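Local atomic coordinates of isomaltodextranase (Arthrobacter globiformis, PDB entry 5AWO), a protein that hydrolyses alpha-1,6-glucosidic linkages of dextran-like polysaccharides, removing successive isomaltose units from the non-reducing chain ends. Residues 38-43 with 197-202. Numbering follows the deposited sequence.
Sequences PRYWNI and YLRIDF
Tyr-197 turns the edge of its ring toward a face of Tyr-40, an edge-to-face pair with centroids 4.6 Å apart and planes inclined at 50°. The touching atom of that edge is CE2, 3.5 Å from Tyr-40 CZ, over the rim of that ring rather than its middle. Beside this apolar overlap the two hydroxyls meet: Tyr-197 OH donates to Tyr-40 OH across 2.9 Å, so the pair is fixed by ring packing and a hydrogen bond together. The Tyr-197 ring lies beside its own carbonyl carbon (chi1 -173°, CG opposite the backbone N); Pro-38 CG packs against Tyr-197 CE1 at 3.9 Å. Arg-199 runs extended from CG to NE and brings one guanidinium face to Tyr-40 OH, its plane 58° from the Tyr-40 ring, with NH1 3.2 Å from that oxygen; the angle is too poor for a hydrogen bond, and the charge is instead paired with Asp-314 and Asp-316. A leucine in place of Tyr-197 would probably cost Tyr-40 OH this hydrogen bond and leave one face of Tyr-40 without the aromatic edge. The contact spans the interior of the GH27 TIM barrel: strands 77-79 and 120-124 lie between strands 39-42 and 197-200 in the parallel sheet. Cys-79 touches both tyrosines, Ser-244 of strand 242-245 packs on Tyr-197, and strand 197-200 leads directly to Asp-201, probably the catalytic nucleophile, ahead of helix 203-208.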
loop_
_atom_site.group_PDB
_atom_site.type_symbol
_atom_site.label_atom_id
_atom_site.label_comp_id
_atom_site.label_asym_id
_atom_site.label_seq_id
_atom_site.Cartn_x
_atom_site.Cartn_y
_atom_site.Cartn_z
ATOM N N PRO A 38 0.943 5.981 -5.354
ATOM C CA PRO A 38 0.980 7.012 -6.378
ATOM C C PRO A 38 0.371 8.352 -5.938
ATOM O O PRO A 38 -0.448 8.406 -5.016
ATOM C CB PRO A 38 0.119 6.421 -7.483
ATOM C CG PRO A 38 -0.899 5.621 -6.758
ATOM C CD PRO A 38 -0.156 5.023 -5.600
ATOM N N ARG A 39 0.735 9.401 -6.651
ATOM C CA ARG A 39 0.181 10.720 -6.491
ATOM C C ARG A 39 -0.927 10.871 -7.485
ATOM O O ARG A 39 -0.722 10.684 -8.689
ATOM C CB ARG A 39 1.255 11.782 -6.758
ATOM C CG ARG A 39 2.415 11.690 -5.817
ATOM C CD ARG A 39 3.495 12.730 -6.083
ATOM N NE ARG A 39 4.734 12.339 -5.424
ATOM C CZ ARG A 39 5.921 12.948 -5.545
ATOM N NH1 ARG A 39 6.067 14.060 -6.269
ATOM N NH2 ARG A 39 6.958 12.416 -4.936
ATOM N N TYR A 40 -2.103 11.289 -7.036
ATOM C CA TYR A 40 -3.226 11.481 -7.926
ATOM C C TYR A 40 -4.261 12.442 -7.403
ATOM O O TYR A 40 -4.169 12.880 -6.231
ATOM C CB TYR A 40 -3.853 10.147 -8.354
ATOM C CG TYR A 40 -4.641 9.320 -7.335
ATOM C CD1 TYR A 40 -3.994 8.507 -6.407
ATOM C CD2 TYR A 40 -6.029 9.299 -7.341
ATOM C CE1 TYR A 40 -4.726 7.680 -5.551
ATOM C CE2 TYR A 40 -6.740 8.488 -6.488
ATOM C CZ TYR A 40 -6.090 7.680 -5.602
ATOM O OH TYR A 40 -6.826 6.853 -4.762
ATOM N N TRP A 41 -5.221 12.787 -8.250
ATOM C CA TRP A 41 -6.410 13.528 -7.885
ATOM C C TRP A 41 -7.618 12.693 -8.164
ATOM O O TRP A 41 -7.630 11.891 -9.124
ATOM C CB TRP A 41 -6.519 14.809 -8.708
ATOM C CG TRP A 41 -7.737 15.626 -8.464
ATOM C CD1 TRP A 41 -7.934 16.542 -7.461
ATOM C CD2 TRP A 41 -8.942 15.615 -9.230
ATOM N NE1 TRP A 41 -9.181 17.075 -7.547
ATOM C CE2 TRP A 41 -9.822 16.542 -8.640
ATOM C CE3 TRP A 41 -9.357 14.906 -10.378
ATOM C CZ2 TRP A 41 -11.104 16.775 -9.138
ATOM C CZ3 TRP A 41 -10.623 15.161 -10.878
ATOM C CH2 TRP A 41 -11.468 16.097 -10.270
ATOM N N ASN A 42 -8.624 12.830 -7.322
ATOM C CA ASN A 42 -9.871 12.092 -7.466
ATOM C C ASN A 42 -11.076 13.010 -7.368
ATOM O O ASN A 42 -11.048 13.981 -6.628
ATOM C CB ASN A 42 -9.925 10.983 -6.399
ATOM C CG ASN A 42 -11.128 10.052 -6.554
ATOM O OD1 ASN A 42 -12.242 10.390 -6.220
ATOM N ND2 ASN A 42 -10.873 8.810 -7.032
ATOM N N ILE A 43 -12.131 12.684 -8.111
ATOM C CA ILE A 43 -13.345 13.480 -8.195
ATOM C C ILE A 43 -14.197 13.478 -6.918
ATOM O O ILE A 43 -15.220 14.122 -6.880
ATOM C CB ILE A 43 -14.265 13.007 -9.370
ATOM C CG1 ILE A 43 -14.872 11.620 -9.092
ATOM C CG2 ILE A 43 -13.522 13.046 -10.695
ATOM C CD1 ILE A 43 -16.030 11.238 -9.983
ATOM N N TYR A 197 -3.923 2.888 -13.143
ATOM C CA TYR A 197 -4.475 2.784 -11.804
ATOM C C TYR A 197 -5.959 2.435 -11.917
ATOM O O TYR A 197 -6.759 3.229 -12.428
ATOM C CB TYR A 197 -4.318 4.128 -11.117
ATOM C CG TYR A 197 -4.680 4.174 -9.640
ATOM C CD1 TYR A 197 -3.891 3.552 -8.700
ATOM C CD2 TYR A 197 -5.797 4.868 -9.221
ATOM C CE1 TYR A 197 -4.190 3.628 -7.346
ATOM C CE2 TYR A 197 -6.106 4.949 -7.865
ATOM C CZ TYR A 197 -5.297 4.334 -6.950
ATOM O OH TYR A 197 -5.586 4.419 -5.594
ATOM N N LEU A 198 -6.318 1.247 -11.421
ATOM C CA LEU A 198 -7.711 0.789 -11.404
ATOM C C LEU A 198 -8.171 0.630 -9.952
ATOM O O LEU A 198 -7.576 -0.127 -9.184
ATOM C CB LEU A 198 -7.845 -0.515 -12.184
ATOM C CG LEU A 198 -9.262 -1.076 -12.260
ATOM C CD1 LEU A 198 -10.160 -0.150 -13.041
ATOM C CD2 LEU A 198 -9.272 -2.491 -12.848
ATOM N N ARG A 199 -9.224 1.358 -9.606
ATOM C CA ARG A 199 -9.725 1.447 -8.222
ATOM C C ARG A 199 -11.029 0.675 -8.102
ATOM O O ARG A 199 -12.038 1.071 -8.663
ATOM C CB ARG A 199 -9.887 2.915 -7.816
ATOM C CG ARG A 199 -10.174 3.122 -6.332
ATOM C CD ARG A 199 -9.879 4.553 -5.914
ATOM N NE ARG A 199 -10.082 4.833 -4.490
ATOM C CZ ARG A 199 -9.189 4.630 -3.559
ATOM N NH1 ARG A 199 -8.020 4.050 -3.822
ATOM N NH2 ARG A 199 -9.492 4.987 -2.312
ATOM N N ILE A 200 -10.951 -0.434 -7.355
ATOM C CA ILE A 200 -11.996 -1.461 -7.362
ATOM C C ILE A 200 -12.666 -1.466 -5.983
ATOM O O ILE A 200 -12.081 -1.940 -5.012
ATOM C CB ILE A 200 -11.386 -2.832 -7.632
ATOM C CG1 ILE A 200 -10.604 -2.811 -8.958
ATOM C CG2 ILE A 200 -12.474 -3.884 -7.609
ATOM C CD1 ILE A 200 -9.932 -4.134 -9.277
ATOM N N ASP A 201 -13.918 -0.987 -5.929
ATOM C CA ASP A 201 -14.616 -0.753 -4.666
ATOM C C ASP A 201 -15.732 -1.771 -4.442
ATOM O O ASP A 201 -16.046 -2.571 -5.325
ATOM C CB ASP A 201 -15.201 0.675 -4.746
ATOM C CG ASP A 201 -15.637 1.296 -3.403
ATOM O OD1 ASP A 201 -15.496 0.672 -2.333
ATOM O OD2 ASP A 201 -16.149 2.451 -3.493
ATOM N N PHE A 202 -16.304 -1.756 -3.229
ATOM C CA PHE A 202 -17.440 -2.611 -2.858
ATOM C C PHE A 202 -17.105 -4.098 -2.890
ATOM O O PHE A 202 -17.983 -4.959 -3.006
ATOM C CB PHE A 202 -18.679 -2.252 -3.696
ATOM C CG PHE A 202 -19.241 -0.896 -3.335
ATOM C CD1 PHE A 202 -20.019 -0.745 -2.202
ATOM C CD2 PHE A 202 -18.949 0.212 -4.082
ATOM C CE1 PHE A 202 -20.513 0.485 -1.836
ATOM C CE2 PHE A 202 -19.435 1.464 -3.725
ATOM C CZ PHE A 202 -20.218 1.598 -2.591
#